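PDB 5N0L: GTP-sensing transcriptional pleiotropic repressor CodY from Clostridioides difficile, which probably represses transcription of many genes in response to nutrient supply, sensing branched-chain amino acids such as isoleucine through its GAF domain. Local coordinates for residues L36-A49 and R126-F139. Residues are numbered along the deposited sequence; the frame is centred on the assembly and turned at random.
Sequences LGDVLSSNVYVVSA and RLGTLVLSRYSNSF. With ILE (isoleucine), chain G.
R134 reaches across to L40 and S42, where helix 30-40 gives way to strand 43-48. CB, 3.4 Å from S41 O, starts the chain; chi1 of 72° places CG between the backbone N and carbonyl carbon, and from there to NE the chain runs extended. CG and CD pass S42 OG, NE binds N137 O, NH2 binds S138 O, and NH1 donates to L40 O at 2.8 Å, only 4° out of the guanidinium plane. S42 OG reaches L40 O from the opposite face of that carbonyl, while F139 CE1 lies above one face of the guanidinium, offset toward its rim. S41, with positive phi, leaves the helical conformation in a Schellman motif. Beyond it, strands 43-48 and 126-134 pair antiparallel, adjacent in the five-stranded sheet of the GAF domain; N43-S133, Y45-V131 and V47-T129 are hydrogen-bonded pairs. Near the start of strand 126-134, L127 and G128 both face I120 of strand 114-122, a classic beta bulge. Under helix 30-40, V44, V46, L130 and L132 form one apolar face: L40 CD1 touches L132 CD2 at 3.8 Å, and L36 meets L130 tip to tip. The other face carries N43, Y45 and S133 to the bound isoleucine. Its OXT takes N43 ND2 at 2.8 Å, nearly straight at 176°, and Y45 OH at 2.6 Å, in the plane of the tyrosine ring; S133 CB packs 3.6 Å from isoleucine CG2. N43 and Y45 grip one carboxylate oxygen, K113 probably adds a charged donor, and D63 O and E107 OE1 suit the ammonium group, consistent with recognition of a free amino acid.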
loop_
_atom_site.group_PDB
_atom_site.type_symbol
_atom_site.label_atom_id
_atom_site.label_comp_id
_atom_site.label_asym_id
_atom_site.label_seq_id
_atom_site.Cartn_x
_atom_site.Cartn_y
_atom_site.Cartn_z
ATOM N N LEU A 36 -4.423 -25.491 8.368
ATOM C CA LEU A 36 -3.898 -25.964 9.689
ATOM C C LEU A 36 -4.811 -26.911 10.362
ATOM O O LEU A 36 -4.378 -27.922 10.974
ATOM C CB LEU A 36 -3.728 -24.805 10.672
ATOM C CG LEU A 36 -2.595 -23.962 10.497
ATOM C CD1 LEU A 36 -2.579 -22.623 11.224
ATOM C CD2 LEU A 36 -1.282 -24.751 10.881
ATOM N N GLY A 37 -6.142 -26.618 10.424
ATOM C CA GLY A 37 -7.040 -27.525 11.247
ATOM C C GLY A 37 -7.178 -28.886 10.433
ATOM O O GLY A 37 -7.411 -29.947 11.026
ATOM N N ASP A 38 -6.978 -28.879 9.114
ATOM C CA ASP A 38 -6.986 -30.112 8.306
ATOM C C ASP A 38 -5.692 -30.882 8.624
ATOM O O ASP A 38 -5.793 -32.066 8.993
ATOM C CB ASP A 38 -7.016 -29.789 6.828
ATOM C CG ASP A 38 -6.891 -30.982 5.962
ATOM O OD1 ASP A 38 -7.716 -31.893 6.022
ATOM O OD2 ASP A 38 -5.950 -31.054 5.174
ATOM N N VAL A 39 -4.541 -30.237 8.558
ATOM C CA VAL A 39 -3.211 -31.070 8.660
ATOM C C VAL A 39 -3.164 -31.504 10.121
ATOM O O VAL A 39 -2.772 -32.615 10.253
ATOM C CB VAL A 39 -1.945 -30.401 8.019
ATOM C CG1 VAL A 39 -2.102 -30.035 6.547
ATOM C CG2 VAL A 39 -1.434 -29.257 8.843
ATOM N N LEU A 40 -3.569 -30.688 11.228
ATOM C CA LEU A 40 -3.467 -31.028 12.523
ATOM C C LEU A 40 -4.697 -31.595 13.159
ATOM O O LEU A 40 -4.624 -31.832 14.358
ATOM C CB LEU A 40 -2.915 -29.842 13.282
ATOM C CG LEU A 40 -1.707 -29.129 12.722
ATOM C CD1 LEU A 40 -1.256 -27.965 13.561
ATOM C CD2 LEU A 40 -0.517 -30.227 12.778
ATOM N N SER A 41 -5.810 -31.816 12.375
ATOM C CA SER A 41 -7.090 -32.359 12.902
ATOM C C SER A 41 -7.454 -31.594 14.143
ATOM O O SER A 41 -7.735 -32.206 15.180
ATOM C CB SER A 41 -6.941 -33.869 13.214
ATOM O OG SER A 41 -6.680 -34.474 11.972
ATOM N N SER A 42 -7.460 -30.248 14.047
ATOM C CA SER A 42 -7.557 -29.465 15.261
ATOM C C SER A 42 -8.611 -28.325 15.101
ATOM O O SER A 42 -8.785 -27.893 14.011
ATOM C CB SER A 42 -6.255 -28.784 15.582
ATOM O OG SER A 42 -5.265 -29.766 16.009
ATOM N N ASN A 43 -9.113 -27.869 16.225
ATOM C CA ASN A 43 -9.718 -26.443 16.240
ATOM C C ASN A 43 -8.579 -25.484 16.193
ATOM O O ASN A 43 -7.656 -25.626 16.967
ATOM C CB ASN A 43 -10.499 -26.276 17.548
ATOM C CG ASN A 43 -11.854 -26.990 17.549
ATOM O OD1 ASN A 43 -12.262 -27.617 16.542
ATOM N ND2 ASN A 43 -12.619 -26.840 18.694
ATOM N N VAL A 44 -8.652 -24.477 15.331
ATOM C CA VAL A 44 -7.662 -23.467 15.153
ATOM C C VAL A 44 -8.355 -22.059 15.291
ATOM O O VAL A 44 -9.318 -21.797 14.547
ATOM C CB VAL A 44 -7.128 -23.548 13.749
ATOM C CG1 VAL A 44 -6.049 -22.592 13.443
ATOM C CG2 VAL A 44 -6.599 -25.039 13.516
ATOM N N TYR A 45 -7.772 -21.289 16.133
ATOM C CA TYR A 45 -8.164 -19.857 16.287
ATOM C C TYR A 45 -7.020 -18.930 16.050
ATOM O O TYR A 45 -5.934 -19.085 16.678
ATOM C CB TYR A 45 -8.675 -19.690 17.665
ATOM C CG TYR A 45 -9.681 -20.622 18.192
ATOM C CD1 TYR A 45 -9.316 -21.874 18.814
ATOM C CD2 TYR A 45 -11.042 -20.352 18.197
ATOM C CE1 TYR A 45 -10.175 -22.713 19.342
ATOM C CE2 TYR A 45 -11.957 -21.206 18.744
ATOM C CZ TYR A 45 -11.586 -22.380 19.350
ATOM O OH TYR A 45 -12.477 -23.259 19.920
ATOM N N VAL A 46 -7.192 -17.979 15.104
ATOM C CA VAL A 46 -6.230 -16.929 14.904
ATOM C C VAL A 46 -6.864 -15.705 15.578
ATOM O O VAL A 46 -7.885 -15.281 15.066
ATOM C CB VAL A 46 -6.039 -16.692 13.451
ATOM C CG1 VAL A 46 -5.116 -15.576 13.190
ATOM C CG2 VAL A 46 -5.444 -17.971 12.758
ATOM N N VAL A 47 -6.230 -15.197 16.612
ATOM C CA VAL A 47 -6.860 -14.233 17.489
ATOM C C VAL A 47 -5.978 -12.997 17.580
ATOM O O VAL A 47 -4.785 -13.060 17.947
ATOM C CB VAL A 47 -7.018 -14.833 18.921
ATOM C CG1 VAL A 47 -7.832 -13.809 19.767
ATOM C CG2 VAL A 47 -7.795 -16.126 18.923
ATOM N N SER A 48 -6.519 -11.771 17.295
ATOM C CA SER A 48 -5.725 -10.588 17.414
ATOM C C SER A 48 -5.387 -10.325 18.912
ATOM O O SER A 48 -6.000 -10.921 19.824
ATOM C CB SER A 48 -6.523 -9.348 16.832
ATOM O OG SER A 48 -7.535 -9.067 17.779
ATOM N N ALA A 49 -4.425 -9.419 19.158
ATOM C CA ALA A 49 -3.997 -9.101 20.539
ATOM C C ALA A 49 -5.208 -8.612 21.357
ATOM O O ALA A 49 -5.358 -8.887 22.544
ATOM C CB ALA A 49 -2.814 -8.161 20.577
ATOM N N ARG A 126 3.758 -8.067 19.832
ATOM C CA ARG A 126 2.796 -9.153 19.998
ATOM C C ARG A 126 1.437 -8.663 19.335
ATOM O O ARG A 126 0.764 -7.795 19.871
ATOM C CB ARG A 126 2.590 -9.422 21.445
ATOM C CG ARG A 126 1.510 -10.437 21.844
ATOM C CD ARG A 126 1.839 -11.857 21.298
ATOM N NE ARG A 126 0.948 -12.890 21.694
ATOM C CZ ARG A 126 0.968 -13.510 22.887
ATOM N NH1 ARG A 126 1.860 -13.235 23.802
ATOM N NH2 ARG A 126 0.108 -14.471 23.151
ATOM N N LEU A 127 1.153 -9.249 18.183
ATOM C CA LEU A 127 0.004 -8.928 17.346
ATOM C C LEU A 127 -1.198 -9.777 17.546
ATOM O O LEU A 127 -2.298 -9.417 17.141
ATOM C CB LEU A 127 0.414 -8.912 15.889
ATOM C CG LEU A 127 1.484 -7.913 15.491
ATOM C CD1 LEU A 127 1.879 -8.062 14.019
ATOM C CD2 LEU A 127 1.079 -6.506 15.808
ATOM N N GLY A 128 -1.012 -10.970 18.117
ATOM C CA GLY A 128 -2.101 -11.866 18.298
ATOM C C GLY A 128 -1.585 -13.257 18.790
ATOM O O GLY A 128 -0.426 -13.325 19.292
ATOM N N THR A 129 -2.450 -14.231 18.672
ATOM C CA THR A 129 -2.214 -15.605 19.188
ATOM C C THR A 129 -2.850 -16.607 18.309
ATOM O O THR A 129 -3.912 -16.449 17.777
ATOM C CB THR A 129 -2.762 -15.713 20.652
ATOM O OG1 THR A 129 -2.275 -14.644 21.472
ATOM C CG2 THR A 129 -2.338 -16.991 21.366
ATOM N N LEU A 130 -2.116 -17.728 18.073
ATOM C CA LEU A 130 -2.630 -18.841 17.353
ATOM C C LEU A 130 -2.884 -19.911 18.433
ATOM O O LEU A 130 -1.986 -20.237 19.233
ATOM C CB LEU A 130 -1.612 -19.313 16.293
ATOM C CG LEU A 130 -1.997 -20.541 15.556
ATOM C CD1 LEU A 130 -3.100 -20.454 14.535
ATOM C CD2 LEU A 130 -0.737 -21.068 14.756
ATOM N N VAL A 131 -4.082 -20.441 18.472
ATOM C CA VAL A 131 -4.547 -21.455 19.422
ATOM C C VAL A 131 -5.021 -22.677 18.667
ATOM O O VAL A 131 -5.772 -22.636 17.670
ATOM C CB VAL A 131 -5.685 -20.933 20.340
ATOM C CG1 VAL A 131 -6.081 -22.012 21.312
ATOM C CG2 VAL A 131 -5.250 -19.714 21.094
ATOM N N LEU A 132 -4.425 -23.858 19.025
ATOM C CA LEU A 132 -4.689 -25.070 18.332
ATOM C C LEU A 132 -5.059 -26.094 19.370
ATOM O O LEU A 132 -4.457 -26.117 20.439
ATOM C CB LEU A 132 -3.452 -25.593 17.575
ATOM C CG LEU A 132 -2.919 -24.584 16.574
ATOM C CD1 LEU A 132 -1.490 -24.337 16.889
ATOM C CD2 LEU A 132 -3.047 -24.985 15.145
ATOM N N SER A 133 -6.122 -26.850 19.104
ATOM C CA SER A 133 -6.652 -27.758 20.105
ATOM C C SER A 133 -7.275 -28.998 19.549
ATOM O O SER A 133 -7.927 -28.947 18.545
ATOM C CB SER A 133 -7.619 -27.036 20.996
ATOM O OG SER A 133 -8.129 -27.813 22.059
ATOM N N ARG A 134 -6.977 -30.187 20.148
ATOM C CA ARG A 134 -7.500 -31.421 19.636
ATOM C C ARG A 134 -7.531 -32.498 20.736
ATOM O O ARG A 134 -6.890 -32.384 21.800
ATOM C CB ARG A 134 -6.714 -31.890 18.391
ATOM C CG ARG A 134 -5.307 -32.398 18.829
ATOM C CD ARG A 134 -4.542 -32.659 17.587
ATOM N NE ARG A 134 -3.181 -33.269 17.849
ATOM C CZ ARG A 134 -2.246 -33.350 16.920
ATOM N NH1 ARG A 134 -2.430 -32.951 15.676
ATOM N NH2 ARG A 134 -1.045 -34.001 17.245
ATOM N N TYR A 135 -8.310 -33.499 20.499
ATOM C CA TYR A 135 -8.466 -34.633 21.407
ATOM C C TYR A 135 -7.332 -35.655 21.017
ATOM O O TYR A 135 -6.780 -35.597 19.941
ATOM C CB TYR A 135 -9.764 -35.382 21.221
ATOM C CG TYR A 135 -11.019 -34.519 21.758
ATOM C CD1 TYR A 135 -11.297 -34.538 23.077
ATOM C CD2 TYR A 135 -11.726 -33.755 20.914
ATOM C CE1 TYR A 135 -12.313 -33.788 23.651
ATOM C CE2 TYR A 135 -12.786 -33.018 21.430
ATOM C CZ TYR A 135 -13.042 -33.007 22.778
ATOM O OH TYR A 135 -14.083 -32.241 23.319
ATOM N N SER A 136 -7.094 -36.473 22.003
ATOM C CA SER A 136 -6.426 -37.858 21.798
ATOM C C SER A 136 -4.899 -37.768 21.627
ATOM O O SER A 136 -4.183 -38.532 22.289
ATOM C CB SER A 136 -7.102 -38.624 20.663
ATOM O OG SER A 136 -6.701 -40.030 20.543
ATOM N N ASN A 137 -4.397 -36.980 20.735
ATOM C CA ASN A 137 -2.957 -36.838 20.410
ATOM C C ASN A 137 -2.307 -35.579 20.857
ATOM O O ASN A 137 -2.617 -34.472 20.357
ATOM C CB ASN A 137 -2.734 -37.087 18.906
ATOM C CG ASN A 137 -3.069 -38.567 18.501
ATOM O OD1 ASN A 137 -2.467 -39.549 19.043
ATOM N ND2 ASN A 137 -3.997 -38.729 17.537
ATOM N N SER A 138 -1.236 -35.688 21.638
ATOM C CA SER A 138 -0.404 -34.577 21.886
ATOM C C SER A 138 0.279 -34.071 20.612
ATOM O O SER A 138 0.416 -34.814 19.601
ATOM C CB SER A 138 0.638 -34.960 22.923
ATOM O OG SER A 138 1.296 -36.145 22.414
ATOM N N PHE A 139 0.664 -32.802 20.596
ATOM C CA PHE A 139 1.404 -32.193 19.509
ATOM C C PHE A 139 2.858 -32.579 19.676
ATOM O O PHE A 139 3.346 -32.686 20.770
ATOM C CB PHE A 139 1.231 -30.705 19.572
ATOM C CG PHE A 139 -0.226 -30.285 19.265
ATOM C CD1 PHE A 139 -0.635 -30.227 18.008
ATOM C CD2 PHE A 139 -1.125 -30.008 20.274
ATOM C CE1 PHE A 139 -1.963 -29.815 17.645
ATOM C CE2 PHE A 139 -2.452 -29.594 19.925
ATOM C CZ PHE A 139 -2.845 -29.529 18.622
HETATM N N ILE G . -12.654 -24.266 23.816
HETATM C CA ILE G . -11.460 -24.305 22.918
HETATM C C ILE G . -11.497 -25.558 22.081
HETATM O O ILE G . -11.659 -26.639 22.643
HETATM C CB ILE G . -10.190 -24.212 23.736
HETATM C CG1 ILE G . -10.129 -22.832 24.407
HETATM C CG2 ILE G . -8.990 -24.293 22.853
HETATM C CD1 ILE G . -9.726 -21.685 23.498
HETATM O OXT ILE G . -11.458 -25.426 20.876
HETATM O O HOH W 1 -4.030 -12.764 20.999
#